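Long-range contact in 2,4-dihydroxyhept-2-ene-1,7-dioic acid aldolase (Kordia algicida OT-1, PDB 6BDE), which binds heme as a member of the H-NOX family of nitric oxide/oxygen sensors and probably acts in nitric oxide signalling: residues 127-140 with 164-178. The protein carries 1 engineered substitution. Sequence-based numbering, arbitrary orientation.
With HEM (protoporphyrin IX containing Fe), chain B.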
# COMPACT_ATOMS: atom_id res chain seq x y z
N ASN A 127 13.38 -4.51 17.31
CA ASN A 127 13.41 -5.27 16.08
C ASN A 127 12.13 -6.07 15.84
O ASN A 127 12.13 -6.97 15.00
CB ASN A 127 14.62 -6.22 16.06
CG ASN A 127 15.93 -5.48 16.23
OD1 ASN A 127 16.15 -4.43 15.64
ND2 ASN A 127 16.81 -6.03 17.06
N SER A 128 11.06 -5.77 16.57
CA SER A 128 9.78 -6.45 16.39
C SER A 128 8.65 -5.44 16.49
O SER A 128 8.78 -4.41 17.14
CB SER A 128 9.58 -7.57 17.42
OG SER A 128 8.61 -8.50 16.98
N LEU A 129 7.54 -5.76 15.83
CA LEU A 129 6.38 -4.88 15.83
C LEU A 129 5.15 -5.67 15.43
O LEU A 129 5.14 -6.32 14.38
CB LEU A 129 6.58 -3.70 14.87
CG LEU A 129 5.40 -2.72 14.75
CD1 LEU A 129 5.19 -1.99 16.07
CD2 LEU A 129 5.64 -1.74 13.62
N THR A 130 4.11 -5.62 16.27
CA THR A 130 2.83 -6.26 15.98
C THR A 130 1.76 -5.17 15.93
O THR A 130 1.55 -4.46 16.91
CB THR A 130 2.48 -7.31 17.03
OG1 THR A 130 3.46 -8.36 17.01
CG2 THR A 130 1.10 -7.90 16.76
N MET A 131 1.10 -5.05 14.78
CA MET A 131 0.09 -4.02 14.57
C MET A 131 -1.18 -4.64 14.01
O MET A 131 -1.14 -5.66 13.30
CB MET A 131 0.59 -2.93 13.61
CG MET A 131 1.70 -2.07 14.16
SD MET A 131 2.02 -0.63 13.12
CE MET A 131 2.45 -1.43 11.57
N ILE A 132 -2.31 -4.02 14.32
CA ILE A 132 -3.61 -4.41 13.79
C ILE A 132 -3.99 -3.43 12.69
O ILE A 132 -4.08 -2.22 12.93
CB ILE A 132 -4.68 -4.45 14.89
CG1 ILE A 132 -4.25 -5.37 16.03
CG2 ILE A 132 -6.01 -4.91 14.31
CD1 ILE A 132 -4.05 -6.81 15.60
N TYR A 133 -4.19 -3.95 11.49
CA TYR A 133 -4.62 -3.16 10.35
C TYR A 133 -6.13 -3.30 10.19
O TYR A 133 -6.65 -4.41 10.20
CB TYR A 133 -3.90 -3.62 9.07
CG TYR A 133 -4.53 -3.17 7.77
CD1 TYR A 133 -4.19 -1.95 7.20
CD2 TYR A 133 -5.45 -3.97 7.10
CE1 TYR A 133 -4.75 -1.53 6.01
CE2 TYR A 133 -6.02 -3.56 5.91
CZ TYR A 133 -5.67 -2.34 5.37
OH TYR A 133 -6.23 -1.93 4.18
N LYS A 134 -6.82 -2.17 10.07
CA LYS A 134 -8.27 -2.16 9.89
C LYS A 134 -8.62 -1.20 8.77
O LYS A 134 -8.24 -0.03 8.80
CB LYS A 134 -8.98 -1.76 11.19
CG LYS A 134 -9.09 -2.88 12.20
CD LYS A 134 -10.06 -2.55 13.32
CE LYS A 134 -10.09 -3.65 14.36
NZ LYS A 134 -11.11 -3.41 15.42
N SER A 135 -9.35 -1.71 7.77
CA SER A 135 -9.83 -0.90 6.66
C SER A 135 -10.87 -1.67 5.86
O SER A 135 -10.66 -2.84 5.52
CB SER A 135 -8.67 -0.49 5.74
OG SER A 135 -9.16 0.09 4.55
N SER A 136 -12.00 -1.02 5.55
CA SER A 136 -13.03 -1.67 4.75
C SER A 136 -12.54 -2.01 3.35
O SER A 136 -13.17 -2.84 2.67
CB SER A 136 -14.26 -0.77 4.66
OG SER A 136 -13.96 0.44 3.99
N ARG A 137 -11.44 -1.41 2.90
CA ARG A 137 -10.92 -1.62 1.56
C ARG A 137 -10.01 -2.84 1.46
O ARG A 137 -9.69 -3.25 0.34
CB ARG A 137 -10.17 -0.37 1.09
CG ARG A 137 -11.08 0.85 0.97
CD ARG A 137 -10.29 2.13 0.77
NE ARG A 137 -9.72 2.62 2.02
CZ ARG A 137 -10.39 3.33 2.92
NH1 ARG A 137 -11.66 3.64 2.72
NH2 ARG A 137 -9.78 3.74 4.03
N ALA A 138 -9.60 -3.42 2.59
CA ALA A 138 -8.86 -4.68 2.62
C ALA A 138 -7.61 -4.63 1.75
O ALA A 138 -7.32 -5.55 0.98
CB ALA A 138 -9.76 -5.85 2.22
N MET A 139 -6.86 -3.53 1.86
CA MET A 139 -5.63 -3.35 1.10
C MET A 139 -4.40 -3.70 1.93
O MET A 139 -3.39 -2.98 1.90
CB MET A 139 -5.54 -1.92 0.57
CG MET A 139 -6.63 -1.58 -0.44
SD MET A 139 -6.56 0.11 -1.04
CE MET A 139 -4.94 0.14 -1.81
N HIS A 140 -4.46 -4.82 2.65
CA HIS A 140 -3.36 -5.20 3.54
C HIS A 140 -2.07 -5.45 2.76
O HIS A 140 -0.98 -5.14 3.25
CB HIS A 140 -3.75 -6.44 4.34
CG HIS A 140 -4.56 -7.44 3.57
ND1 HIS A 140 -3.98 -8.37 2.73
CD2 HIS A 140 -5.89 -7.66 3.51
CE1 HIS A 140 -4.92 -9.11 2.18
NE2 HIS A 140 -6.09 -8.71 2.64
N LYS A 164 -5.37 -12.83 9.02
CA LYS A 164 -6.67 -12.23 8.75
C LYS A 164 -7.60 -12.53 9.92
O LYS A 164 -8.05 -13.67 10.09
CB LYS A 164 -7.24 -12.75 7.44
CG LYS A 164 -6.43 -12.39 6.21
CD LYS A 164 -7.14 -12.81 4.94
CE LYS A 164 -6.23 -12.67 3.73
NZ LYS A 164 -6.80 -13.35 2.53
N ILE A 165 -7.89 -11.51 10.73
CA ILE A 165 -8.86 -11.68 11.81
C ILE A 165 -10.26 -11.78 11.24
O ILE A 165 -11.06 -12.63 11.66
CB ILE A 165 -8.73 -10.54 12.83
CG1 ILE A 165 -7.26 -10.33 13.22
CG2 ILE A 165 -9.56 -10.84 14.07
CD1 ILE A 165 -6.57 -11.57 13.74
N LYS A 166 -10.59 -10.92 10.28
CA LYS A 166 -11.79 -11.06 9.47
C LYS A 166 -11.40 -11.63 8.12
O LYS A 166 -10.41 -11.21 7.52
CB LYS A 166 -12.50 -9.71 9.30
CG LYS A 166 -12.96 -9.09 10.61
CD LYS A 166 -13.35 -7.63 10.43
CE LYS A 166 -14.74 -7.50 9.81
NZ LYS A 166 -15.00 -6.10 9.36
N GLU A 167 -12.19 -12.60 7.64
CA GLU A 167 -11.79 -13.35 6.46
C GLU A 167 -11.71 -12.47 5.22
O GLU A 167 -10.94 -12.77 4.30
CB GLU A 167 -12.77 -14.51 6.22
CG GLU A 167 -12.23 -15.59 5.29
CD GLU A 167 -10.95 -16.22 5.81
OE1 GLU A 167 -10.84 -16.44 7.03
OE2 GLU A 167 -10.05 -16.50 4.98
N ASP A 168 -12.47 -11.38 5.17
CA ASP A 168 -12.47 -10.49 4.02
C ASP A 168 -11.28 -9.53 4.00
O ASP A 168 -11.23 -8.65 3.14
CB ASP A 168 -13.78 -9.71 3.95
CG ASP A 168 -14.05 -8.89 5.20
OD1 ASP A 168 -13.15 -8.78 6.07
OD2 ASP A 168 -15.17 -8.34 5.31
N GLY A 169 -10.34 -9.68 4.93
CA GLY A 169 -9.15 -8.85 4.94
C GLY A 169 -9.33 -7.45 5.48
O GLY A 169 -8.43 -6.62 5.32
N THR A 170 -10.47 -7.15 6.10
CA THR A 170 -10.70 -5.82 6.66
C THR A 170 -10.13 -5.65 8.06
O THR A 170 -10.14 -4.53 8.58
CB THR A 170 -12.20 -5.51 6.67
OG1 THR A 170 -12.90 -6.51 7.41
CG2 THR A 170 -12.75 -5.46 5.25
N GLU A 171 -9.66 -6.73 8.68
CA GLU A 171 -8.92 -6.65 9.94
C GLU A 171 -7.80 -7.68 9.87
O GLU A 171 -8.06 -8.89 9.82
CB GLU A 171 -9.82 -6.91 11.15
CG GLU A 171 -9.10 -6.74 12.48
CD GLU A 171 -9.97 -7.10 13.67
OE1 GLU A 171 -11.19 -7.27 13.48
OE2 GLU A 171 -9.42 -7.21 14.79
N VAL A 172 -6.55 -7.21 9.85
CA VAL A 172 -5.39 -8.06 9.64
C VAL A 172 -4.35 -7.73 10.69
O VAL A 172 -4.00 -6.56 10.89
CB VAL A 172 -4.80 -7.88 8.23
CG1 VAL A 172 -3.61 -8.81 8.02
CG2 VAL A 172 -5.86 -8.12 7.16
N LYS A 173 -3.84 -8.76 11.37
CA LYS A 173 -2.75 -8.60 12.32
C LYS A 173 -1.42 -8.75 11.60
O LYS A 173 -1.16 -9.79 10.98
CB LYS A 173 -2.86 -9.62 13.45
CG LYS A 173 -1.79 -9.48 14.52
CD LYS A 173 -1.72 -10.72 15.40
CE LYS A 173 -1.69 -10.36 16.88
NZ LYS A 173 -1.60 -11.57 17.75
N PHE A 174 -0.58 -7.72 11.66
CA PHE A 174 0.75 -7.74 11.08
C PHE A 174 1.76 -8.10 12.17
O PHE A 174 1.85 -7.41 13.19
CB PHE A 174 1.11 -6.39 10.47
CG PHE A 174 0.51 -6.16 9.11
CD1 PHE A 174 -0.84 -5.87 8.97
CD2 PHE A 174 1.30 -6.20 7.97
CE1 PHE A 174 -1.39 -5.65 7.72
CE2 PHE A 174 0.76 -5.98 6.72
CZ PHE A 174 -0.59 -5.70 6.59
N ILE A 175 2.50 -9.19 11.96
CA ILE A 175 3.56 -9.60 12.87
C ILE A 175 4.88 -9.37 12.14
O ILE A 175 5.25 -10.14 11.25
CB ILE A 175 3.41 -11.06 13.32
CG1 ILE A 175 1.98 -11.31 13.82
CG2 ILE A 175 4.42 -11.39 14.41
CD1 ILE A 175 1.74 -12.72 14.29
N ILE A 176 5.58 -8.30 12.51
CA ILE A 176 6.79 -7.87 11.82
C ILE A 176 7.99 -8.18 12.71
O ILE A 176 8.04 -7.77 13.87
CB ILE A 176 6.74 -6.37 11.49
CG1 ILE A 176 5.48 -6.05 10.68
CG2 ILE A 176 7.99 -5.95 10.73
CD1 ILE A 176 4.90 -4.68 10.97
N ASN A 177 8.96 -8.91 12.15
CA ASN A 177 10.18 -9.27 12.86
C ASN A 177 11.37 -8.99 11.94
O ASN A 177 11.51 -9.64 10.90
CB ASN A 177 10.16 -10.73 13.29
CG ASN A 177 9.54 -10.92 14.66
OD1 ASN A 177 10.20 -10.74 15.69
ND2 ASN A 177 8.27 -11.30 14.69
N LYS A 178 12.21 -8.04 12.33
CA LYS A 178 13.41 -7.75 11.56
C LYS A 178 14.31 -8.98 11.52
O LYS A 178 14.54 -9.63 12.54
CB LYS A 178 14.15 -6.55 12.14
CG LYS A 178 14.67 -5.58 11.09
CD LYS A 178 15.33 -4.37 11.73
CE LYS A 178 16.60 -4.75 12.47
NZ LYS A 178 17.18 -3.59 13.20
CHA HEM B . -3.62 4.93 1.62
CHB HEM B . 0.22 8.77 1.69
CHC HEM B . 3.49 5.47 4.66
CHD HEM B . -0.26 1.53 4.38
C1A HEM B . -2.48 6.20 1.57
C2A HEM B . -2.90 7.14 0.61
C3A HEM B . -1.96 8.09 0.64
C4A HEM B . -1.03 7.63 1.60
CMA HEM B . -1.89 9.37 -0.19
CAA HEM B . -4.17 7.12 -0.24
CBA HEM B . -5.29 7.81 0.55
CGA HEM B . -6.56 7.95 -0.28
O1A HEM B . -7.51 8.67 0.14
O2A HEM B . -6.67 7.35 -1.38
C1B HEM B . 1.40 7.97 2.53
C2B HEM B . 2.83 8.56 2.55
C3B HEM B . 3.61 7.66 3.33
C4B HEM B . 2.66 6.59 3.75
CMB HEM B . 3.29 9.86 1.88
CAB HEM B . 5.09 7.77 3.70
CBB HEM B . 5.56 8.83 4.32
C1C HEM B . 2.43 4.13 4.63
C2C HEM B . 3.11 2.95 5.02
C3C HEM B . 2.18 1.99 4.95
C4C HEM B . 1.01 2.64 4.53
CMC HEM B . 4.57 2.81 5.44
CAC HEM B . 2.35 0.50 5.27
CBC HEM B . 1.89 0.03 6.41
C1D HEM B . -1.40 2.40 3.51
C2D HEM B . -2.45 1.45 2.99
C3D HEM B . -3.36 2.27 2.27
C4D HEM B . -2.80 3.71 2.37
CMD HEM B . -2.55 -0.06 3.21
CAD HEM B . -4.62 1.82 1.54
CBD HEM B . -5.87 2.45 2.15
CGD HEM B . -6.49 1.47 3.13
O1D HEM B . -5.84 0.45 3.49
O2D HEM B . -7.65 1.68 3.58
NA HEM B . -1.25 6.39 2.21
NB HEM B . 1.26 6.62 3.25
NC HEM B . 1.09 4.01 4.23
ND HEM B . -1.46 3.83 3.12
FE HEM B . -0.28 5.38 3.68
O HOH W 1 -10.60 -5.90 16.73
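Tyr133 meets Val172 as an antiparallel hydrogen-bonded pair: Tyr133 N donates to Val172 O (2.7 Å, 169° at the hydrogen), and Val172 N returns a bond to Tyr133 O. From the backbone outward, Tyr133 CB lies 3.5 Å from Phe174 CE1, and CG remains close to that same atom. The ring lies on the sheet face of Val172 and Phe174, and CG anti to the backbone N (chi1 163°) turns it beside its own carbonyl carbon. CD2 approaches Val172 CB, CE2 has Gly169 O at the ring edge, and His140 CA sits above one face and Ser135 N above the other, both offset toward the rim. On the far edge CE1 comes near heme O1D, to which the hydroxyl OH donates at 2.5 Å; the same OH accepts from Met139 N, so two bonds restrain its position.

This is the tyrosine-serine-arginine (YxSxR) motif of H-NOX domains. Arg137 NE donates to O2D of the same heme propionate, and Arg137 NH2 adds a weak bond; Ser135 OG lies very close to O2D, its 2.4 Å separation too short to be taken at face value. The backbone of 164-178 reaches the start of this turn, where Ser135 N donates to Thr170 O (3.0 Å).

Beyond the turn, strands 128-134 and 171-178 run antiparallel at 158°. Met131 with Phe174 and Leu129 with Ile176 are further hydrogen-bonded pairs, Phe174 N reaching Met131 O at 2.7 Å. On this face Ile176 CD1 touches Leu129 CD2 and Met131 CE, and helix 140-153 packs against it through Met147 and Phe151. On the other face, Lys134 NZ and Glu171 OE2 stand 4.2 Å apart, too far for a salt bridge; one water accepts from NZ and donates to OE2. At the far end, Lys178 NZ donates to Asn127 OD1 from above the amide plane.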